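Local coordinates for protein cellobiose 2-epimerase (Ruminococcus albus, PDB 3VW5) that catalyses the reversible epimerization of cellobiose to 4-O-beta-D-glucopyranosyl-D-mannose, probably within the (alpha/alpha)6 barrel that its chain forms, at residues M2-I6 with W333-K337; I314-Q318 with V382-V387; S34-E38 with R344-Y350. The protein carries 2 engineered substitutions. The contacts are given in a common frame with arbitrary orientation. Residues are numbered along the deposited sequence.

Contact 1: M2-I6 with W333-K337; sequences MISEI and WENIK
A single carboxylate oxygen takes two donors here: Glu5 OE1 accepts from Trp333 NE1 at 3.0 Å, with an N-H...O angle of 163°, and from Lys337 NZ, also at 3.0 Å, as part of a salt bridge. Both segments are regular alpha-helix, each with an i+4 to i backbone bond of 3.0 Å (Ile6 N to Met2 O; Lys337 N to Trp333 O). The helix segments run in nearly the same direction, their axes 33° apart (signed +33°) with a closest approach of 11.9 Å; Met2 and Trp333 have the nearest CA atoms, 8.1 Å. At that separation long side chains must bridge the gap. Trp333 (chi1 t, chi2 -120°) points toward segment 2-6 and supplies the central ring. Ile6 (m, t) lays CG1 over one face of Trp333, 3.4 Å from its six-membered ring centroid and 10° off the normal, a CH-pi contact. Met2 (t, t, p) adds a Met-aromatic contact, SD lying 5.3 Å from the five-membered ring centroid in an oblique position, with CG 3.5 Å from Trp333 CD1. Glu5 (m, t) reaches the edge of the indole. Lys337 NZ (m, t, m, t) lies 3.1 Å from Glu334 OE2, a salt bridge whose hydrogen-bond geometry is weak, so one ammonium lies between two carboxylates; Glu334 has Lys330 as a further partner. The arrangement joins the first helix, 2-19, to helix 323-340, a parallel pair consistent with neighbouring outer helices of an (alpha/alpha)6 barrel. Ile6 also touches Val382 and Cys379 of helix 373-385, and Met2 touches Ile314 of helix 303-318.

Contact 2: I314-Q318 with V382-V387; sequences INAYQ and VITRGV
Residues 314-318 form the last turn of helix 303-318, with Gln318 N bonded to Ile314 O at 2.9 Å. Residues 382-385 end helix 373-385, after which Gly386 (phi/psi 43/37) leaves the helical region with positive phi and Val387 (-98/126) is extended. The chain then turns aside, placing Val387 next to helix 303-318, its CA 7.6 Å from that of Ile314, the nearest CA pair. Ile314 (m, t) points toward the partner segment and meets three residues: CG2 is 3.6 Å from Val387 CG1 and 3.9 Å from Arg385 CD, while CD1 is 4.0 Å from Val382 CG2. Tyr317 (t) extends the apolar patch, CD2 lying 4.2 Å from Val387 CG2. Arg385 (m, t, t, chi4 -111°) stretches across the gap, and its NH1 donates to Asn315 OD1 at 2.9 Å (164°) and to Gln318 OE1 at 2.7 Å (150°), both acceptors near the guanidinium plane. A water donates to Asn315 OD1 (2.8 Å) and accepts from Arg385 NH2 (3.0 Å). Asn315 (t) also bonds Asp252 through ND2, and Arg385 NE pairs with Glu381. The helices are consistent with successive inner helices of an (alpha/alpha)6 barrel, next to helix 241-258, whose Trp249 touches Asn315 and Arg385. Across these segments the arginine is bound by neutral amide oxygens; its charged partner is Glu381 of its own helix, and the interface combines directional polar bonds with an aliphatic patch.

Contact 3: S34-E38 with R344-Y350; sequences SYGLE and REGGEWY. Engineered in segment 34-38: Glu38 (natural residue Gly).
Neither segment is helix or strand; each is shaped by local backbone hydrogen bonds. Ser34 to Leu37 is a type I turn (Tyr35 -55/-45, Gly36 -73/10) closed by Leu37 N to Ser34 O at 2.9 Å. Leu37 follows with positive phi (66/25), and Ser34 N bonds Glu38 O at 3.0 Å, a pattern like that of a type I turn with a G1 bulge. Ser34 OG (chi1 p) accepts from the backbone N of Glu38, an engineered residue, at 3.0 Å. In segment 344-350, Gly347 N bonds Arg344 O at 3.2 Å across a cis peptide between Glu345 and Gly346. Leu37 and Gly347 approach to 6.7 Å between CA atoms, Tyr35 and Tyr350 to 7.9 Å. The polar link is Arg344 (m, t, m): NH2 donates to Tyr35 O at 2.8 Å, and NH1 weakly to the same oxygen at 3.1 Å; Asp342 is a further partner of NH2. The same guanidinium makes a cation-pi contact, Arg344 CZ lying 4.7 Å from the Tyr35 ring centroid, 13° off its normal. By van der Waals contact, Leu37 (m, t) sets CD1 against the backbone, 3.2 Å from Glu345 O and 3.8 Å from Gly347 N; the apolar side-chain pair is Tyr35 CE1 (chi1 t) with Tyr350 CE1 (chi1 m) at 3.6 Å. One water joins Tyr35 OH (2.9 Å) to Tyr350 OH (2.6 Å). The contact thus ties the loop between helix 2-19 and strand 45-46 to the loop between helix 323-340 and strand 352-353, while Trp349 turns inward against helices 2-19, 323-340 and 373-385.

Overall arrangement
Contacts 1 and 2 are partly buried and adjoining: Ile3 CD1 lies 3.5 Å from Gly386 CA, their centres 13 Å apart. Together they bring both chain ends against the hairpin of helices 303-318 and 323-340, as expected where first and last helices of an (alpha/alpha)6 barrel meet. Contact 3 is a surface contact between loops, its centre about 29 Å from that of contact 2, nearest atoms about 9 Å apart; it touches contact 1 through Ile336 CG2 and Trp349 CH2, 3.6 Å apart. The chemistry differs: contact 1 pairs an indole with a salt-bridge network, contact 2 uses arginine-amide bonds beside aliphatic groups, and contact 3 relies on a backbone carbonyl, cation-pi and a water.

Contact 1: M2-I6 with W333-K337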
loop_
_atom_site.group_PDB
_atom_site.type_symbol
_atom_site.label_atom_id
_atom_site.label_comp_id
_atom_site.label_asym_id
_atom_site.label_seq_id
_atom_site.Cartn_x
_atom_site.Cartn_y
_atom_site.Cartn_z
ATOM N N MET A 2 17.737 3.638 -15.683
ATOM C CA MET A 2 16.661 3.127 -14.833
ATOM C C MET A 2 15.288 3.800 -15.011
ATOM O O MET A 2 14.260 3.108 -15.127
ATOM C CB MET A 2 17.083 3.177 -13.367
ATOM C CG MET A 2 16.355 2.189 -12.463
ATOM S SD MET A 2 16.767 2.525 -10.727
ATOM C CE MET A 2 16.271 4.252 -10.653
ATOM N N ILE A 3 15.252 5.136 -15.026
ATOM C CA ILE A 3 13.962 5.823 -15.109
ATOM C C ILE A 3 13.247 5.518 -16.416
ATOM O O ILE A 3 12.040 5.286 -16.431
ATOM C CB ILE A 3 14.072 7.346 -14.931
ATOM C CG1 ILE A 3 14.648 7.680 -13.561
ATOM C CG2 ILE A 3 12.700 7.990 -15.084
ATOM C CD1 ILE A 3 14.738 9.156 -13.287
ATOM N N SER A 4 13.994 5.509 -17.510
ATOM C CA SER A 4 13.410 5.293 -18.824
ATOM C C SER A 4 12.776 3.903 -18.922
ATOM O O SER A 4 11.682 3.734 -19.488
ATOM C CB SER A 4 14.470 5.497 -19.909
ATOM O OG SER A 4 14.416 4.465 -20.877
ATOM N N GLU A 5 13.460 2.914 -18.352
ATOM C CA GLU A 5 12.976 1.531 -18.368
ATOM C C GLU A 5 11.707 1.371 -17.540
ATOM O O GLU A 5 10.730 0.742 -17.975
ATOM C CB GLU A 5 14.055 0.573 -17.850
ATOM C CG GLU A 5 15.354 0.604 -18.654
ATOM C CD GLU A 5 16.483 -0.168 -17.988
ATOM O OE1 GLU A 5 16.246 -0.756 -16.909
ATOM O OE2 GLU A 5 17.611 -0.179 -18.541
ATOM N N ILE A 6 11.723 1.959 -16.349
ATOM C CA ILE A 6 10.591 1.844 -15.448
ATOM C C ILE A 6 9.364 2.541 -16.026
ATOM O O ILE A 6 8.251 2.012 -15.950
ATOM C CB ILE A 6 10.950 2.344 -14.036
ATOM C CG1 ILE A 6 11.719 1.254 -13.290
ATOM C CG2 ILE A 6 9.709 2.736 -13.265
ATOM C CD1 ILE A 6 12.428 1.744 -12.060
ATOM N N TRP A 333 15.685 -3.414 -8.862
ATOM C CA TRP A 333 15.018 -3.254 -10.152
ATOM C C TRP A 333 15.530 -4.254 -11.204
ATOM O O TRP A 333 14.734 -4.910 -11.892
ATOM C CB TRP A 333 15.156 -1.819 -10.649
ATOM C CG TRP A 333 14.769 -1.643 -12.064
ATOM C CD1 TRP A 333 15.558 -1.184 -13.075
ATOM C CD2 TRP A 333 13.489 -1.919 -12.643
ATOM N NE1 TRP A 333 14.848 -1.153 -14.247
ATOM C CE2 TRP A 333 13.574 -1.600 -14.011
ATOM C CE3 TRP A 333 12.278 -2.397 -12.134
ATOM C CZ2 TRP A 333 12.499 -1.748 -14.883
ATOM C CZ3 TRP A 333 11.206 -2.542 -12.998
ATOM C CH2 TRP A 333 11.326 -2.219 -14.361
ATOM N N GLU A 334 16.850 -4.380 -11.325
ATOM C CA GLU A 334 17.427 -5.334 -12.272
ATOM C C GLU A 334 16.819 -6.719 -12.048
ATOM O O GLU A 334 16.482 -7.429 -13.004
ATOM C CB GLU A 334 18.955 -5.373 -12.183
ATOM C CG GLU A 334 19.648 -4.108 -12.714
ATOM C CD GLU A 334 19.428 -3.869 -14.215
ATOM O OE1 GLU A 334 19.410 -2.675 -14.645
ATOM O OE2 GLU A 334 19.280 -4.874 -14.969
ATOM N N ASN A 335 16.644 -7.087 -10.783
ATOM C CA ASN A 335 16.097 -8.399 -10.460
ATOM C C ASN A 335 14.580 -8.506 -10.600
ATOM O O ASN A 335 14.058 -9.590 -10.854
ATOM C CB ASN A 335 16.585 -8.866 -9.094
ATOM C CG ASN A 335 18.058 -9.205 -9.103
ATOM O OD1 ASN A 335 18.441 -10.333 -9.401
ATOM N ND2 ASN A 335 18.898 -8.223 -8.806
ATOM N N ILE A 336 13.874 -7.389 -10.453
ATOM C CA ILE A 336 12.467 -7.346 -10.826
ATOM C C ILE A 336 12.321 -7.707 -12.320
ATOM O O ILE A 336 11.468 -8.517 -12.694
ATOM C CB ILE A 336 11.850 -5.964 -10.547
ATOM C CG1 ILE A 336 11.699 -5.742 -9.044
ATOM C CG2 ILE A 336 10.499 -5.814 -11.225
ATOM C CD1 ILE A 336 11.281 -4.325 -8.701
ATOM N N LYS A 337 13.163 -7.122 -13.166
ATOM C CA LYS A 337 13.105 -7.389 -14.604
ATOM C C LYS A 337 13.368 -8.857 -14.929
ATOM O O LYS A 337 12.626 -9.486 -15.685
ATOM C CB LYS A 337 14.134 -6.532 -15.360
ATOM C CG LYS A 337 13.852 -5.044 -15.387
ATOM C CD LYS A 337 14.771 -4.321 -16.368
ATOM C CE LYS A 337 16.216 -4.346 -15.905
ATOM N NZ LYS A 337 17.103 -3.641 -16.868
#

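Contact 2: I314-Q318 with V382-V387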
loop_
_atom_site.group_PDB
_atom_site.type_symbol
_atom_site.label_atom_id
_atom_site.label_comp_id
_atom_site.label_asym_id
_atom_site.label_seq_id
_atom_site.Cartn_x
_atom_site.Cartn_y
_atom_site.Cartn_z
ATOM N N ILE A 314 15.824 4.732 -2.962
ATOM C CA ILE A 314 16.014 5.983 -3.683
ATOM C C ILE A 314 15.795 7.149 -2.724
ATOM O O ILE A 314 16.598 8.083 -2.669
ATOM C CB ILE A 314 15.074 6.085 -4.898
ATOM C CG1 ILE A 314 15.522 5.082 -5.971
ATOM C CG2 ILE A 314 15.027 7.516 -5.437
ATOM C CD1 ILE A 314 14.661 5.072 -7.206
ATOM N N ASN A 315 14.713 7.059 -1.959
ATOM C CA ASN A 315 14.417 8.007 -0.899
ATOM C C ASN A 315 15.562 8.140 0.105
ATOM O O ASN A 315 15.885 9.248 0.553
ATOM C CB ASN A 315 13.137 7.599 -0.176
ATOM C CG ASN A 315 12.682 8.636 0.820
ATOM O OD1 ASN A 315 12.097 9.653 0.444
ATOM N ND2 ASN A 315 12.947 8.389 2.097
ATOM N N ALA A 316 16.174 7.010 0.461
ATOM C CA ALA A 316 17.282 7.020 1.411
ATOM C C ALA A 316 18.482 7.749 0.808
ATOM O O ALA A 316 19.178 8.497 1.508
ATOM C CB ALA A 316 17.656 5.610 1.841
ATOM N N TYR A 317 18.716 7.543 -0.488
ATOM C CA TYR A 317 19.742 8.299 -1.192
ATOM C C TYR A 317 19.412 9.793 -1.099
ATOM O O TYR A 317 20.227 10.595 -0.635
ATOM C CB TYR A 317 19.848 7.859 -2.657
ATOM C CG TYR A 317 20.733 8.767 -3.482
ATOM C CD1 TYR A 317 22.119 8.730 -3.341
ATOM C CD2 TYR A 317 20.186 9.678 -4.385
ATOM C CE1 TYR A 317 22.940 9.568 -4.082
ATOM C CE2 TYR A 317 20.998 10.524 -5.135
ATOM C CZ TYR A 317 22.376 10.466 -4.983
ATOM O OH TYR A 317 23.203 11.300 -5.718
ATOM N N GLN A 318 18.200 10.152 -1.511
ATOM C CA GLN A 318 17.772 11.548 -1.484
ATOM C C GLN A 318 17.967 12.240 -0.129
ATOM O O GLN A 318 18.208 13.440 -0.081
ATOM C CB GLN A 318 16.327 11.682 -1.938
ATOM C CG GLN A 318 16.139 11.421 -3.410
ATOM C CD GLN A 318 14.706 11.643 -3.866
ATOM O OE1 GLN A 318 13.760 11.096 -3.291
ATOM N NE2 GLN A 318 14.538 12.445 -4.910
ATOM N N VAL A 382 9.432 6.837 -9.062
ATOM C CA VAL A 382 10.769 6.843 -9.650
ATOM C C VAL A 382 10.820 7.944 -10.681
ATOM O O VAL A 382 11.746 8.767 -10.702
ATOM C CB VAL A 382 11.095 5.502 -10.338
ATOM C CG1 VAL A 382 12.279 5.664 -11.291
ATOM C CG2 VAL A 382 11.375 4.410 -9.303
ATOM N N ILE A 383 9.797 7.946 -11.528
ATOM C CA ILE A 383 9.620 8.967 -12.537
ATOM C C ILE A 383 9.658 10.344 -11.886
ATOM O O ILE A 383 10.410 11.229 -12.300
ATOM C CB ILE A 383 8.275 8.778 -13.272
ATOM C CG1 ILE A 383 8.392 7.648 -14.296
ATOM C CG2 ILE A 383 7.839 10.081 -13.928
ATOM C CD1 ILE A 383 7.087 7.257 -14.919
ATOM N N THR A 384 8.858 10.499 -10.842
ATOM C CA THR A 384 8.626 11.794 -10.215
ATOM C C THR A 384 9.830 12.351 -9.452
ATOM O O THR A 384 10.015 13.563 -9.391
ATOM C CB THR A 384 7.410 11.701 -9.278
ATOM O OG1 THR A 384 6.234 12.103 -9.993
ATOM C CG2 THR A 384 7.593 12.578 -8.059
ATOM N N ARG A 385 10.645 11.471 -8.872
ATOM C CA ARG A 385 11.817 11.901 -8.114
ATOM C C ARG A 385 12.991 12.229 -9.031
ATOM O O ARG A 385 13.966 12.857 -8.625
ATOM C CB ARG A 385 12.232 10.812 -7.121
ATOM C CG ARG A 385 11.211 10.553 -6.040
ATOM C CD ARG A 385 11.611 9.382 -5.193
ATOM N NE ARG A 385 10.532 9.011 -4.287
ATOM C CZ ARG A 385 10.570 9.170 -2.967
ATOM N NH1 ARG A 385 11.649 9.684 -2.380
ATOM N NH2 ARG A 385 9.528 8.800 -2.232
ATOM N N GLY A 386 12.889 11.766 -10.269
ATOM C CA GLY A 386 13.933 11.940 -11.258
ATOM C C GLY A 386 15.371 11.717 -10.818
ATOM O O GLY A 386 16.260 12.426 -11.275
ATOM N N VAL A 387 15.634 10.754 -9.942
ATOM C CA VAL A 387 17.022 10.336 -9.789
ATOM C C VAL A 387 17.278 9.083 -10.606
ATOM O O VAL A 387 16.553 8.102 -10.502
ATOM C CB VAL A 387 17.506 10.219 -8.315
ATOM C CG1 VAL A 387 16.356 10.312 -7.359
ATOM C CG2 VAL A 387 18.326 8.965 -8.110
HETATM O O HOH W 1 9.289 10.029 0.501
#

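Contact 3: S34-E38 with R344-Y350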
loop_
_atom_site.group_PDB
_atom_site.type_symbol
_atom_site.label_atom_id
_atom_site.label_comp_id
_atom_site.label_asym_id
_atom_site.label_seq_id
_atom_site.Cartn_x
_atom_site.Cartn_y
_atom_site.Cartn_z
ATOM N N SER A 34 -6.019 -15.800 -12.134
ATOM C CA SER A 34 -5.143 -16.859 -11.610
ATOM C C SER A 34 -3.686 -16.772 -12.091
ATOM O O SER A 34 -3.360 -16.049 -13.047
ATOM C CB SER A 34 -5.707 -18.235 -11.972
ATOM O OG SER A 34 -5.401 -18.581 -13.320
ATOM N N TYR A 35 -2.818 -17.525 -11.418
ATOM C CA TYR A 35 -1.419 -17.657 -11.815
ATOM C C TYR A 35 -1.301 -18.111 -13.271
ATOM O O TYR A 35 -0.498 -17.561 -14.034
ATOM C CB TYR A 35 -0.696 -18.652 -10.912
ATOM C CG TYR A 35 0.662 -19.060 -11.448
ATOM C CD1 TYR A 35 1.810 -18.317 -11.136
ATOM C CD2 TYR A 35 0.804 -20.181 -12.263
ATOM C CE1 TYR A 35 3.053 -18.669 -11.613
ATOM C CE2 TYR A 35 2.048 -20.546 -12.758
ATOM C CZ TYR A 35 3.175 -19.788 -12.429
ATOM O OH TYR A 35 4.422 -20.147 -12.914
ATOM N N GLY A 36 -2.100 -19.116 -13.641
ATOM C CA GLY A 36 -2.158 -19.605 -15.010
ATOM C C GLY A 36 -2.871 -18.675 -15.992
ATOM O O GLY A 36 -3.141 -19.043 -17.140
ATOM N N LEU A 37 -3.170 -17.466 -15.531
ATOM C CA LEU A 37 -3.759 -16.409 -16.355
ATOM C C LEU A 37 -5.183 -16.712 -16.833
ATOM O O LEU A 37 -5.624 -16.185 -17.849
ATOM C CB LEU A 37 -2.840 -16.026 -17.528
ATOM C CG LEU A 37 -1.428 -15.571 -17.139
ATOM C CD1 LEU A 37 -0.635 -15.143 -18.358
ATOM C CD2 LEU A 37 -1.476 -14.436 -16.109
ATOM N N GLU A 38 -5.883 -17.561 -16.082
ATOM C CA GLU A 38 -7.311 -17.807 -16.279
ATOM C C GLU A 38 -8.125 -16.778 -15.476
ATOM O O GLU A 38 -7.959 -16.644 -14.258
ATOM C CB GLU A 38 -7.670 -19.241 -15.850
ATOM C CG GLU A 38 -8.415 -20.073 -16.897
ATOM C CD GLU A 38 -9.951 -19.995 -16.757
ATOM O OE1 GLU A 38 -10.567 -19.017 -17.285
ATOM O OE2 GLU A 38 -10.552 -20.913 -16.122
ATOM N N ARG A 344 4.977 -13.843 -20.139
ATOM C CA ARG A 344 3.833 -14.485 -20.770
ATOM C C ARG A 344 2.825 -13.445 -21.270
ATOM O O ARG A 344 2.739 -12.332 -20.742
ATOM C CB ARG A 344 3.146 -15.444 -19.788
ATOM C CG ARG A 344 4.095 -16.445 -19.147
ATOM C CD ARG A 344 3.389 -17.361 -18.147
ATOM N NE ARG A 344 3.033 -16.676 -16.912
ATOM C CZ ARG A 344 2.133 -17.131 -16.046
ATOM N NH1 ARG A 344 1.504 -18.273 -16.281
ATOM N NH2 ARG A 344 1.851 -16.441 -14.949
ATOM N N GLU A 345 2.065 -13.802 -22.297
ATOM C CA GLU A 345 0.883 -13.032 -22.641
ATOM C C GLU A 345 -0.266 -13.534 -21.789
ATOM O O GLU A 345 -0.339 -14.725 -21.477
ATOM C CB GLU A 345 0.510 -13.270 -24.102
ATOM C CG GLU A 345 1.303 -12.477 -25.109
ATOM C CD GLU A 345 0.984 -12.932 -26.519
ATOM O OE1 GLU A 345 -0.218 -13.208 -26.794
ATOM O OE2 GLU A 345 1.934 -13.048 -27.339
ATOM N N GLY A 346 -1.124 -12.637 -21.329
ATOM C CA GLY A 346 -0.762 -11.276 -21.062
ATOM C C GLY A 346 -0.849 -11.301 -19.538
ATOM O O GLY A 346 -1.938 -11.266 -18.950
ATOM N N GLY A 347 0.302 -11.450 -18.897
ATOM C CA GLY A 347 0.385 -11.326 -17.459
ATOM C C GLY A 347 1.106 -10.033 -17.136
ATOM O O GLY A 347 1.430 -9.264 -18.053
ATOM N N GLU A 348 1.360 -9.785 -15.849
ATOM C CA GLU A 348 2.077 -8.577 -15.473
ATOM C C GLU A 348 3.297 -8.837 -14.596
ATOM O O GLU A 348 4.402 -8.955 -15.114
ATOM C CB GLU A 348 1.144 -7.488 -14.902
ATOM C CG GLU A 348 0.401 -7.844 -13.637
ATOM C CD GLU A 348 0.887 -7.043 -12.423
ATOM O OE1 GLU A 348 1.555 -7.665 -11.556
ATOM O OE2 GLU A 348 0.600 -5.819 -12.329
ATOM N N TRP A 349 3.109 -8.895 -13.284
ATOM C CA TRP A 349 4.190 -9.269 -12.377
ATOM C C TRP A 349 3.781 -10.541 -11.650
ATOM O O TRP A 349 2.634 -10.675 -11.237
ATOM C CB TRP A 349 4.480 -8.171 -11.337
ATOM C CG TRP A 349 5.124 -6.917 -11.868
ATOM C CD1 TRP A 349 5.035 -6.414 -13.150
ATOM C CD2 TRP A 349 5.962 -6.005 -11.137
ATOM N NE1 TRP A 349 5.767 -5.255 -13.251
ATOM C CE2 TRP A 349 6.344 -4.976 -12.036
ATOM C CE3 TRP A 349 6.416 -5.951 -9.813
ATOM C CZ2 TRP A 349 7.163 -3.903 -11.647
ATOM C CZ3 TRP A 349 7.236 -4.887 -9.432
ATOM C CH2 TRP A 349 7.600 -3.880 -10.348
ATOM N N TYR A 350 4.709 -11.478 -11.497
ATOM C CA TYR A 350 4.470 -12.603 -10.614
ATOM C C TYR A 350 4.340 -12.124 -9.173
ATOM O O TYR A 350 5.078 -11.237 -8.730
ATOM C CB TYR A 350 5.614 -13.605 -10.692
ATOM C CG TYR A 350 5.697 -14.364 -11.980
ATOM C CD1 TYR A 350 4.861 -15.452 -12.225
ATOM C CD2 TYR A 350 6.632 -14.018 -12.944
ATOM C CE1 TYR A 350 4.956 -16.169 -13.404
ATOM C CE2 TYR A 350 6.731 -14.719 -14.126
ATOM C CZ TYR A 350 5.897 -15.797 -14.347
ATOM O OH TYR A 350 6.005 -16.505 -15.511
HETATM O O HOH W 2 5.125 -18.900 -15.384
#